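Local coordinates for protein insecticyanin-A (PDB 1Z24) that binds the blue bile pigment biliverdin IX gamma in a lipocalin pocket, helping to give hornworm larvae their green camouflage, at residues F4-P10 with Y117-H122; K54-Y58 with M70-L74; V62-K67 with A174-S178; N112-N116 with V148-L153. One frame throughout, in Å; residues are numbered along the deposited sequence.

Interaction 1 (F4-P10 with Y117-H122); sequences FYPGYCP and YNCDYH. With BLV (biliverdin IX gamma chromophore), chain B.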
# COMPACT_ATOMS: atom_id res chain seq x y z
N PHE A 4 -6.89 10.41 -5.83
CA PHE A 4 -5.95 10.49 -4.72
C PHE A 4 -6.34 9.52 -3.64
O PHE A 4 -7.50 9.19 -3.44
CB PHE A 4 -6.11 11.90 -4.08
CG PHE A 4 -5.23 12.94 -4.69
CD1 PHE A 4 -5.66 13.62 -5.83
CD2 PHE A 4 -3.98 13.21 -4.13
CE1 PHE A 4 -4.84 14.60 -6.39
CE2 PHE A 4 -3.15 14.17 -4.67
CZ PHE A 4 -3.61 14.87 -5.79
N TYR A 5 -5.38 9.06 -2.95
CA TYR A 5 -5.63 8.15 -1.86
C TYR A 5 -4.72 8.65 -0.75
O TYR A 5 -3.71 9.29 -1.02
CB TYR A 5 -5.15 6.80 -2.20
CG TYR A 5 -5.88 6.18 -3.32
CD1 TYR A 5 -7.10 5.55 -3.06
CD2 TYR A 5 -5.39 6.19 -4.62
CE1 TYR A 5 -7.82 4.91 -4.08
CE2 TYR A 5 -6.09 5.52 -5.65
CZ TYR A 5 -7.29 4.86 -5.37
OH TYR A 5 -8.02 4.21 -6.33
N PRO A 6 -5.06 8.40 0.48
CA PRO A 6 -4.24 8.89 1.56
C PRO A 6 -2.91 8.23 1.76
O PRO A 6 -2.73 7.08 1.45
CB PRO A 6 -5.01 8.69 2.85
CG PRO A 6 -6.17 7.77 2.51
CD PRO A 6 -6.29 7.75 0.97
N GLY A 7 -1.97 8.98 2.30
CA GLY A 7 -0.66 8.41 2.59
C GLY A 7 0.33 8.46 1.47
O GLY A 7 0.08 9.05 0.42
N TYR A 8 1.47 7.81 1.74
CA TYR A 8 2.57 7.75 0.78
C TYR A 8 2.25 6.74 -0.29
O TYR A 8 1.40 5.90 -0.07
CB TYR A 8 3.88 7.25 1.54
CG TYR A 8 4.37 8.20 2.62
CD1 TYR A 8 4.98 9.39 2.29
CD2 TYR A 8 4.19 7.94 3.97
CE1 TYR A 8 5.45 10.29 3.26
CE2 TYR A 8 4.62 8.83 4.95
CZ TYR A 8 5.25 10.02 4.60
OH TYR A 8 5.67 10.92 5.58
N CYS A 9 2.95 6.80 -1.41
CA CYS A 9 2.70 5.84 -2.47
C CYS A 9 3.05 4.49 -1.94
O CYS A 9 3.96 4.45 -1.16
CB CYS A 9 3.80 6.15 -3.53
SG CYS A 9 3.33 7.63 -4.41
N PRO A 10 2.37 3.42 -2.35
CA PRO A 10 2.69 2.09 -1.85
C PRO A 10 3.91 1.50 -2.50
O PRO A 10 4.42 1.96 -3.54
CB PRO A 10 1.62 1.13 -2.35
CG PRO A 10 0.98 1.90 -3.48
CD PRO A 10 1.09 3.35 -3.04
N TYR A 117 2.14 2.71 -15.03
CA TYR A 117 1.59 3.35 -13.85
C TYR A 117 2.52 4.37 -13.23
O TYR A 117 3.65 4.44 -13.59
CB TYR A 117 1.57 2.17 -12.87
CG TYR A 117 1.46 2.37 -11.34
CD1 TYR A 117 0.23 2.23 -10.71
CD2 TYR A 117 2.59 2.65 -10.57
CE1 TYR A 117 0.07 2.37 -9.33
CE2 TYR A 117 2.47 2.78 -9.19
CZ TYR A 117 1.22 2.64 -8.58
OH TYR A 117 1.12 2.76 -7.23
N ASN A 118 2.02 5.18 -12.32
CA ASN A 118 2.82 6.17 -11.61
C ASN A 118 2.07 6.53 -10.33
O ASN A 118 0.89 6.29 -10.24
CB ASN A 118 3.46 7.35 -12.31
CG ASN A 118 2.67 8.63 -12.14
OD1 ASN A 118 1.47 8.70 -12.46
ND2 ASN A 118 3.36 9.65 -11.70
N CYS A 119 2.78 7.06 -9.36
CA CYS A 119 2.28 7.46 -8.06
C CYS A 119 2.98 8.74 -7.76
O CYS A 119 4.19 8.81 -7.77
CB CYS A 119 2.52 6.39 -6.95
SG CYS A 119 1.68 6.95 -5.44
N ASP A 120 2.19 9.76 -7.54
CA ASP A 120 2.66 11.10 -7.26
C ASP A 120 2.28 11.51 -5.85
O ASP A 120 1.09 11.68 -5.54
CB ASP A 120 1.94 11.98 -8.29
CG ASP A 120 2.47 13.40 -8.37
OD1 ASP A 120 2.57 13.99 -9.43
OD2 ASP A 120 2.83 13.93 -7.23
N TYR A 121 3.29 11.67 -4.99
CA TYR A 121 3.02 12.03 -3.60
C TYR A 121 2.99 13.54 -3.34
O TYR A 121 3.90 14.23 -3.72
CB TYR A 121 3.94 11.25 -2.59
CG TYR A 121 3.66 11.63 -1.12
CD1 TYR A 121 2.54 11.18 -0.44
CD2 TYR A 121 4.52 12.47 -0.40
CE1 TYR A 121 2.26 11.56 0.87
CE2 TYR A 121 4.31 12.83 0.93
CZ TYR A 121 3.15 12.39 1.55
OH TYR A 121 2.90 12.76 2.80
N HIS A 122 1.92 14.05 -2.71
CA HIS A 122 1.77 15.47 -2.36
C HIS A 122 1.90 15.61 -0.83
O HIS A 122 0.96 15.40 -0.10
CB HIS A 122 0.35 15.87 -2.68
CG HIS A 122 0.18 15.94 -4.16
ND1 HIS A 122 -0.05 17.15 -4.82
CD2 HIS A 122 0.18 14.96 -5.10
CE1 HIS A 122 -0.17 16.88 -6.13
NE2 HIS A 122 -0.04 15.57 -6.33
NA BLV B . 1.96 11.59 -18.40
C1A BLV B . 2.06 12.37 -17.30
C2A BLV B . 2.87 11.79 -16.24
C3A BLV B . 3.30 10.59 -16.73
C4A BLV B . 2.71 10.48 -18.08
CMA BLV B . 4.15 9.46 -16.04
OA BLV B . 1.53 13.46 -17.22
CAA BLV B . 3.12 12.37 -14.91
CBA BLV B . 1.83 12.10 -14.18
CGA BLV B . 1.87 12.84 -12.84
O1A BLV B . 2.09 12.26 -11.81
O2A BLV B . 1.70 14.02 -12.83
CHB BLV B . 2.89 9.35 -18.89
NB BLV B . 1.69 9.96 -20.93
C1B BLV B . 2.25 9.04 -20.07
C2B BLV B . 2.11 7.70 -20.60
C3B BLV B . 1.47 7.84 -21.76
C4B BLV B . 1.20 9.26 -21.96
CMB BLV B . 2.62 6.42 -19.95
CAB BLV B . 1.08 6.72 -22.69
CBB BLV B . -0.17 6.87 -23.23
CHC BLV B . 0.58 9.78 -23.10
NC BLV B . 0.33 12.17 -22.78
C1C BLV B . 0.37 11.05 -23.55
C2C BLV B . 0.12 11.37 -24.96
C3C BLV B . -0.05 12.69 -25.13
C4C BLV B . 0.08 13.21 -23.71
CMC BLV B . 0.17 10.39 -26.04
CAC BLV B . -0.36 13.59 -26.34
CBC BLV B . -0.01 14.90 -26.33
CHD BLV B . -0.12 14.58 -23.32
ND BLV B . 1.54 14.70 -21.49
C1D BLV B . 0.54 15.28 -22.33
C2D BLV B . 0.38 16.73 -21.99
C3D BLV B . 1.25 17.02 -20.97
C4D BLV B . 1.95 15.77 -20.70
CMD BLV B . -0.57 17.71 -22.60
OD BLV B . 2.81 15.67 -19.86
CAD BLV B . 1.45 18.33 -20.32
CBD BLV B . 2.73 18.94 -20.87
CGD BLV B . 3.14 20.23 -20.07
O1D BLV B . 2.81 21.30 -20.47
O2D BLV B . 3.77 20.16 -19.04
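A disulfide joins C9 to C119, with the two SG atoms 2.1 Å apart and a chi3 of -90°, so that the loop leading out of the N-terminal strand is tied covalently to the later part of strand 113-122. The two halves reach the bond differently: SG of C9 lies beside its own backbone N, whereas SG of C119 lies beside its carbonyl carbon. Next to the bridge, Y8 brings CD1 over one face of the Y121 ring, with CE1 3.6 Å from Y121 CZ; the planes are 34° apart, neither stacked nor perpendicular. The carbonyl O of G7 approaches that ring at its edge, 3.4 Å from CE1 of Y121. With CG anti to the backbone N (chi1 180°), Y121 reaches out to meet both. Replacing it with a serine would probably leave Y8 without its ring partner and open a gap beside G7 and Y8. Farther along, F4 points the CE2 corner of its ring at the face of H122, an edge-to-face pair with centroids 5.0 Å apart, and F4 also makes a cation-pi contact with K125. Strand alternation turns N118 to the other side, where its ND2 donates an almost straight 2.9 Å hydrogen bond to propionate oxygen O1A of the biliverdin, while H131 holds its OD1. One strand thus carries the N-terminal segment on its outer side and the pigment-binding N118 on its inner side, as expected of a wall strand in a lipocalin barrel.

Interaction 2 (K54-Y58 with M70-L74); sequences KASVY and MEGDL. With BLV (biliverdin IX gamma chromophore), chain B.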
# COMPACT_ATOMS: atom_id res chain seq x y z
N LYS A 54 20.03 5.56 -28.97
CA LYS A 54 19.15 6.64 -28.66
C LYS A 54 17.70 6.36 -28.84
O LYS A 54 17.29 5.71 -29.81
CB LYS A 54 19.54 7.92 -29.31
CG LYS A 54 18.69 9.07 -28.80
CD LYS A 54 19.02 10.41 -29.49
CE LYS A 54 17.83 11.32 -29.92
NZ LYS A 54 18.12 12.23 -31.08
N ALA A 55 16.93 6.86 -27.89
CA ALA A 55 15.50 6.69 -27.89
C ALA A 55 14.77 8.02 -27.86
O ALA A 55 15.19 8.95 -27.19
CB ALA A 55 15.11 5.77 -26.76
N SER A 56 13.67 8.13 -28.60
CA SER A 56 12.91 9.36 -28.64
C SER A 56 11.42 9.11 -28.49
O SER A 56 10.95 7.98 -28.63
CB SER A 56 13.13 10.10 -29.92
OG SER A 56 12.67 9.37 -31.00
N VAL A 57 10.66 10.14 -28.20
CA VAL A 57 9.23 9.94 -28.05
C VAL A 57 8.41 10.93 -28.87
O VAL A 57 8.77 12.09 -29.03
CB VAL A 57 8.77 9.86 -26.56
CG1 VAL A 57 9.62 10.69 -25.63
CG2 VAL A 57 7.34 10.28 -26.35
N TYR A 58 7.31 10.45 -29.39
CA TYR A 58 6.43 11.26 -30.12
C TYR A 58 5.04 10.96 -29.53
O TYR A 58 4.49 9.87 -29.69
CB TYR A 58 6.48 10.93 -31.63
CG TYR A 58 5.46 11.78 -32.37
CD1 TYR A 58 5.80 13.05 -32.84
CD2 TYR A 58 4.18 11.33 -32.63
CE1 TYR A 58 4.90 13.87 -33.51
CE2 TYR A 58 3.25 12.12 -33.32
CZ TYR A 58 3.62 13.39 -33.75
OH TYR A 58 2.76 14.15 -34.45
N MET A 70 3.84 16.16 -28.87
CA MET A 70 5.02 16.47 -28.08
C MET A 70 6.14 15.59 -28.52
O MET A 70 5.94 14.38 -28.73
CB MET A 70 4.81 15.99 -26.64
CG MET A 70 3.66 16.62 -25.92
SD MET A 70 3.18 15.72 -24.42
CE MET A 70 4.36 16.23 -23.20
N GLU A 71 7.32 16.17 -28.65
CA GLU A 71 8.49 15.42 -29.04
C GLU A 71 9.51 15.46 -27.93
O GLU A 71 9.75 16.54 -27.38
CB GLU A 71 9.10 16.01 -30.31
CG GLU A 71 8.03 16.16 -31.42
CD GLU A 71 8.60 16.45 -32.81
OE1 GLU A 71 8.75 15.56 -33.60
OE2 GLU A 71 8.92 17.70 -33.05
N GLY A 72 10.11 14.32 -27.56
CA GLY A 72 11.08 14.37 -26.49
C GLY A 72 12.02 13.21 -26.55
O GLY A 72 12.00 12.45 -27.50
N ASP A 73 12.84 13.11 -25.51
CA ASP A 73 13.80 12.08 -25.40
C ASP A 73 13.31 11.04 -24.44
O ASP A 73 12.51 11.32 -23.55
CB ASP A 73 15.11 12.70 -24.92
CG ASP A 73 15.67 13.72 -25.94
OD1 ASP A 73 15.95 14.88 -25.64
OD2 ASP A 73 15.84 13.22 -27.16
N LEU A 74 13.82 9.86 -24.64
CA LEU A 74 13.44 8.76 -23.79
C LEU A 74 14.67 8.00 -23.33
O LEU A 74 15.57 7.75 -24.12
CB LEU A 74 12.47 7.83 -24.59
CG LEU A 74 11.75 6.83 -23.68
CD1 LEU A 74 10.57 6.17 -24.35
CD2 LEU A 74 12.65 5.71 -23.28
NA BLV B . 1.96 11.59 -18.40
C1A BLV B . 2.06 12.37 -17.30
C2A BLV B . 2.87 11.79 -16.24
C3A BLV B . 3.30 10.59 -16.73
C4A BLV B . 2.71 10.48 -18.08
CMA BLV B . 4.15 9.46 -16.04
OA BLV B . 1.53 13.46 -17.22
CAA BLV B . 3.12 12.37 -14.91
CBA BLV B . 1.83 12.10 -14.18
CGA BLV B . 1.87 12.84 -12.84
O1A BLV B . 2.09 12.26 -11.81
O2A BLV B . 1.70 14.02 -12.83
CHB BLV B . 2.89 9.35 -18.89
NB BLV B . 1.69 9.96 -20.93
C1B BLV B . 2.25 9.04 -20.07
C2B BLV B . 2.11 7.70 -20.60
C3B BLV B . 1.47 7.84 -21.76
C4B BLV B . 1.20 9.26 -21.96
CMB BLV B . 2.62 6.42 -19.95
CAB BLV B . 1.08 6.72 -22.69
CBB BLV B . -0.17 6.87 -23.23
CHC BLV B . 0.58 9.78 -23.10
NC BLV B . 0.33 12.17 -22.78
C1C BLV B . 0.37 11.05 -23.55
C2C BLV B . 0.12 11.37 -24.96
C3C BLV B . -0.05 12.69 -25.13
C4C BLV B . 0.08 13.21 -23.71
CMC BLV B . 0.17 10.39 -26.04
CAC BLV B . -0.36 13.59 -26.34
CBC BLV B . -0.01 14.90 -26.33
CHD BLV B . -0.12 14.58 -23.32
ND BLV B . 1.54 14.70 -21.49
C1D BLV B . 0.54 15.28 -22.33
C2D BLV B . 0.38 16.73 -21.99
C3D BLV B . 1.25 17.02 -20.97
C4D BLV B . 1.95 15.77 -20.70
CMD BLV B . -0.57 17.71 -22.60
OD BLV B . 2.81 15.67 -19.86
CAD BLV B . 1.45 18.33 -20.32
CBD BLV B . 2.73 18.94 -20.87
CGD BLV B . 3.14 20.23 -20.07
O1D BLV B . 2.81 21.30 -20.47
O2D BLV B . 3.77 20.16 -19.04
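V57 and G72 form an antiparallel hydrogen-bonded pair: V57 N donates to G72 O at 2.8 Å and G72 N returns the bond to V57 O. The isopropyl group of V57 has CG2 anti to the backbone N, and its other branch, CG1, lies against the G72 backbone and 4.2 Å from CB of L74. A55 shares this face, its CB 4.0 Å from that of L74, and Y48, Y88, M90 and F92 extend the apolar surface. On the other face stand S56, Y58, E71 and D73. Y58 has CG anti to its N (chi1 177°), which lays the ring beside E71; OE1 of E71 comes to the ring's edge, in its plane, 3.9 Å from CD1, with carboxylate and ring nearly perpendicular (87°). K54, poorly ordered and bent at chi3, brings NZ to 4.6 Å from OD2 of D73, probably a weak attraction at most. In M70 an extended chi2 carries SD to 3.4 Å from C1D of the biliverdin, and the bend at chi3 (80°) lays CE near C4D, so that the thioether lies over one face of pyrrole ring D. An alanine here would probably leave that face of ring D without its thioether cover and open a gap beside the pigment. Backbone bonds therefore hold the strand pair together, while side-chain chemistry divides its surroundings: apolar groups and sulfur on the pigment side, hydroxyl and carboxylate groups on the other.

Interaction 3 (V62-K67 with A174-S178); sequences VSNGVK and ACQYS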
# COMPACT_ATOMS: atom_id res chain seq x y z
N VAL A 62 -5.74 14.10 -30.26
CA VAL A 62 -6.59 15.03 -30.96
C VAL A 62 -7.65 15.69 -30.06
O VAL A 62 -8.42 15.04 -29.32
CB VAL A 62 -7.28 14.33 -32.19
CG1 VAL A 62 -8.12 15.31 -33.00
CG2 VAL A 62 -6.27 13.69 -33.17
N SER A 63 -7.71 17.02 -30.15
CA SER A 63 -8.67 17.83 -29.43
C SER A 63 -9.27 18.75 -30.47
O SER A 63 -8.54 19.48 -31.13
CB SER A 63 -8.07 18.61 -28.23
OG SER A 63 -7.17 17.70 -27.58
N ASN A 64 -10.59 18.66 -30.64
CA ASN A 64 -11.34 19.47 -31.58
C ASN A 64 -10.73 19.68 -32.93
O ASN A 64 -10.60 20.82 -33.37
CB ASN A 64 -11.65 20.88 -31.02
CG ASN A 64 -12.22 20.80 -29.61
OD1 ASN A 64 -11.62 21.22 -28.56
ND2 ASN A 64 -13.41 20.21 -29.62
N GLY A 65 -10.37 18.60 -33.59
CA GLY A 65 -9.81 18.72 -34.92
C GLY A 65 -8.36 19.06 -34.97
O GLY A 65 -7.77 19.16 -36.03
N VAL A 66 -7.79 19.24 -33.82
CA VAL A 66 -6.39 19.58 -33.81
C VAL A 66 -5.56 18.48 -33.22
O VAL A 66 -5.88 17.92 -32.15
CB VAL A 66 -6.15 20.75 -32.92
CG1 VAL A 66 -4.65 21.05 -33.01
CG2 VAL A 66 -7.05 21.84 -33.50
N LYS A 67 -4.50 18.21 -33.92
CA LYS A 67 -3.65 17.20 -33.44
C LYS A 67 -2.54 17.81 -32.68
O LYS A 67 -1.65 18.39 -33.28
CB LYS A 67 -3.03 16.34 -34.52
CG LYS A 67 -2.44 15.03 -34.01
CD LYS A 67 -1.10 14.60 -34.58
CE LYS A 67 -0.92 14.27 -36.06
NZ LYS A 67 -0.57 12.85 -36.33
N ALA A 174 -12.73 10.25 -34.39
CA ALA A 174 -11.91 10.67 -33.26
C ALA A 174 -10.51 11.02 -33.66
O ALA A 174 -9.90 11.96 -33.16
CB ALA A 174 -11.79 9.51 -32.31
N CYS A 175 -9.98 10.24 -34.54
CA CYS A 175 -8.62 10.53 -34.89
C CYS A 175 -8.42 11.54 -35.97
O CYS A 175 -7.28 11.88 -36.32
CB CYS A 175 -8.02 9.22 -35.42
SG CYS A 175 -7.80 8.04 -34.09
N GLN A 176 -9.51 12.02 -36.51
CA GLN A 176 -9.42 12.98 -37.59
C GLN A 176 -8.94 14.33 -37.14
O GLN A 176 -9.35 14.82 -36.08
CB GLN A 176 -10.89 13.19 -37.95
CG GLN A 176 -11.33 13.89 -39.25
CD GLN A 176 -12.72 13.23 -39.50
OE1 GLN A 176 -12.86 12.25 -40.30
NE2 GLN A 176 -13.76 13.67 -38.75
N TYR A 177 -8.10 14.95 -37.95
CA TYR A 177 -7.65 16.28 -37.60
C TYR A 177 -7.41 17.13 -38.83
O TYR A 177 -6.92 16.64 -39.83
CB TYR A 177 -6.46 16.37 -36.69
CG TYR A 177 -5.30 15.68 -37.32
CD1 TYR A 177 -4.36 16.39 -38.09
CD2 TYR A 177 -5.16 14.30 -37.13
CE1 TYR A 177 -3.28 15.72 -38.64
CE2 TYR A 177 -4.06 13.62 -37.68
CZ TYR A 177 -3.14 14.34 -38.44
OH TYR A 177 -2.09 13.66 -38.98
N SER A 178 -7.74 18.41 -38.75
CA SER A 178 -7.53 19.30 -39.87
C SER A 178 -6.20 19.99 -39.71
O SER A 178 -5.57 20.40 -40.68
CB SER A 178 -8.61 20.34 -39.91
OG SER A 178 -8.50 21.09 -38.70
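A type I' turn runs from S63 to V66, closed by V66 N to S63 O, and it turns the carbonyl of G65 toward the chain near Y177, where S178 N donates to G65 O at 2.8 Å, in the carbonyl plane. G65 itself has a positive phi (81°), where any CB would collide with the carbonyl O of N64. S178 OG adds a second but weak bond to the same oxygen of G65. Beyond it, K67 and Y177 carry most of the side-chain contact. K67 CB sits over one face of the Y177 ring, 3.8 Å from its centroid and 17° off the normal, a CH-pi contact; the lysine then bends at chi2, chi3 and chi4, following the ring out to its phenol end. There CE is 3.3 Å from CZ of Y177 and NZ makes a weak bond to the hydroxyl. This is the two-residue loop of the beta hairpin formed by strands 55-63 and 66-76, met by the C-terminal tail as it leaves the weakly bonded helix 172-175. The tail is fastened just upstream by the disulfide from C175 to C43, and downstream strand 179-182 runs parallel to strand 66-76. Next to the turn, V62 packs mainly on backbone carbonyls: CG1, anti to its own N (chi1 -177°), lies 3.4 Å from Q176 O, CB is 3.7 Å from A174 O, and CG2 reaches C175 O and the CD2 corner of Y177.

Interaction 4 (N112-N116 with V148-L153); sequences NYAIN and VVDNVL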
# COMPACT_ATOMS: atom_id res chain seq x y z
N ASN A 112 1.98 -6.92 -27.69
CA ASN A 112 0.58 -6.49 -27.75
C ASN A 112 0.06 -5.54 -26.69
O ASN A 112 -0.79 -4.71 -26.98
CB ASN A 112 -0.30 -7.71 -27.41
CG ASN A 112 0.02 -8.78 -28.36
OD1 ASN A 112 -0.15 -8.61 -29.55
ND2 ASN A 112 0.59 -9.84 -27.88
N TYR A 113 0.51 -5.68 -25.45
CA TYR A 113 -0.00 -4.81 -24.41
C TYR A 113 1.07 -4.44 -23.40
O TYR A 113 2.11 -5.12 -23.25
CB TYR A 113 -1.17 -5.53 -23.63
CG TYR A 113 -0.60 -6.52 -22.63
CD1 TYR A 113 -0.26 -6.16 -21.32
CD2 TYR A 113 -0.35 -7.84 -23.03
CE1 TYR A 113 0.36 -7.08 -20.45
CE2 TYR A 113 0.24 -8.78 -22.19
CZ TYR A 113 0.59 -8.38 -20.89
OH TYR A 113 1.17 -9.28 -20.07
N ALA A 114 0.75 -3.37 -22.69
CA ALA A 114 1.58 -2.87 -21.62
C ALA A 114 0.67 -2.25 -20.58
O ALA A 114 -0.33 -1.64 -20.92
CB ALA A 114 2.64 -1.83 -21.98
N ILE A 115 1.04 -2.41 -19.30
CA ILE A 115 0.32 -1.81 -18.18
C ILE A 115 1.33 -0.90 -17.49
O ILE A 115 2.31 -1.38 -16.87
CB ILE A 115 -0.35 -2.79 -17.22
CG1 ILE A 115 -1.31 -3.67 -18.01
CG2 ILE A 115 -1.14 -2.06 -16.16
CD1 ILE A 115 -1.68 -4.89 -17.17
N ASN A 116 1.11 0.42 -17.65
CA ASN A 116 1.97 1.49 -17.10
C ASN A 116 1.32 2.18 -15.92
O ASN A 116 0.10 2.23 -15.82
CB ASN A 116 2.33 2.51 -18.20
CG ASN A 116 3.42 1.98 -19.11
OD1 ASN A 116 4.08 2.73 -19.82
ND2 ASN A 116 3.61 0.74 -19.10
N VAL A 148 -6.01 -11.64 -21.47
CA VAL A 148 -4.71 -11.63 -20.88
C VAL A 148 -4.56 -10.42 -19.97
O VAL A 148 -4.24 -10.53 -18.77
CB VAL A 148 -3.66 -11.61 -21.96
CG1 VAL A 148 -2.34 -11.29 -21.25
CG2 VAL A 148 -3.56 -13.08 -22.47
N VAL A 149 -4.88 -9.28 -20.52
CA VAL A 149 -4.79 -8.03 -19.79
C VAL A 149 -5.62 -8.05 -18.51
O VAL A 149 -5.21 -7.66 -17.43
CB VAL A 149 -5.29 -6.91 -20.74
CG1 VAL A 149 -5.56 -5.62 -20.01
CG2 VAL A 149 -4.23 -6.64 -21.80
N ASP A 150 -6.83 -8.52 -18.63
CA ASP A 150 -7.65 -8.53 -17.47
C ASP A 150 -7.12 -9.40 -16.36
O ASP A 150 -7.34 -9.13 -15.19
CB ASP A 150 -8.98 -9.21 -17.76
CG ASP A 150 -9.99 -8.44 -18.57
OD1 ASP A 150 -10.90 -9.05 -19.13
OD2 ASP A 150 -9.78 -7.11 -18.60
N ASN A 151 -6.47 -10.48 -16.72
CA ASN A 151 -5.98 -11.34 -15.66
C ASN A 151 -4.73 -10.79 -15.02
O ASN A 151 -4.48 -10.97 -13.83
CB ASN A 151 -5.68 -12.68 -16.27
CG ASN A 151 -6.89 -13.58 -16.16
OD1 ASN A 151 -7.01 -14.36 -15.20
ND2 ASN A 151 -7.81 -13.49 -17.13
N VAL A 152 -3.93 -10.11 -15.81
CA VAL A 152 -2.71 -9.52 -15.29
C VAL A 152 -3.08 -8.38 -14.33
O VAL A 152 -2.56 -8.27 -13.17
CB VAL A 152 -1.79 -9.08 -16.45
CG1 VAL A 152 -0.70 -8.15 -15.96
CG2 VAL A 152 -0.99 -10.25 -17.02
N LEU A 153 -3.97 -7.53 -14.84
CA LEU A 153 -4.45 -6.41 -14.06
C LEU A 153 -4.95 -6.85 -12.71
O LEU A 153 -4.66 -6.23 -11.73
CB LEU A 153 -5.71 -5.80 -14.64
CG LEU A 153 -5.42 -4.56 -15.38
CD1 LEU A 153 -6.78 -4.08 -15.72
CD2 LEU A 153 -4.70 -3.53 -14.52
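The carbonyl oxygen of V148 is gripped twice within the helix, by V152 N at 3.0 Å and, weakly, by N151 N, and the side chains of V148 and V152 then both meet Y113 on the neighbouring strand. What joins strand to helix is apolar contact. The Y113 side chain lies among three valines: CG1 of V148 meets CE2 at 3.7 Å, CG2 of V149 comes to the root of the side chain, 3.7 Å from CB of Y113, and CG2 of V152 stands near the phenol oxygen. V148 comes in nearly perpendicular to the tyrosine side chain, whereas V149 runs alongside it, pointing the other way. Y113 has CG between its backbone N and its carbonyl carbon (chi1 78°), a torsion that swings the ring along the helix surface so that V148 meets the ring and V152, one turn on, its hydroxyl. Two residues on, I115 takes the next place on the same side of the strand. Its delta carbon is the leading atom: CD1 lies 3.6 Å from CG1 of V152 and 4.2 Å from CG of L153, while CG2 approaches CD2 of the leucine. V152 thus sits between tyrosine and isoleucine, and its side chain also touches A107. Strand and helix run nearly the same way, their local axes 27° apart and 9.8 Å at closest approach, with helix 144-154 lying against the outside of the lipocalin barrel. Strand 113-122 is flanked by antiparallel strands 97-108 and 127-136, and on its pocket side N116 touches the biliverdin.

How the interactions relate
All four contacts reach the one curled sheet that encloses biliverdin. Interactions 1 and 2 both touch the pigment, from places whose centres are 26 Å apart, one at a propionate, the other at ring D. Interactions 1 and 4 share strand 113-122, with adjoining segments and centres 21 Å apart, so the N-terminal loop and the helix cover successive lengths of one strand. Interactions 2 and 3 share a hairpin and touch where Y58 OH lies 3.9 Å from K67 CD. Interactions 1 and 3, whose centres are 32 Å apart on opposite sides of the chain's centre, each bring a terminal segment, N-terminal or C-terminal, against the barrel.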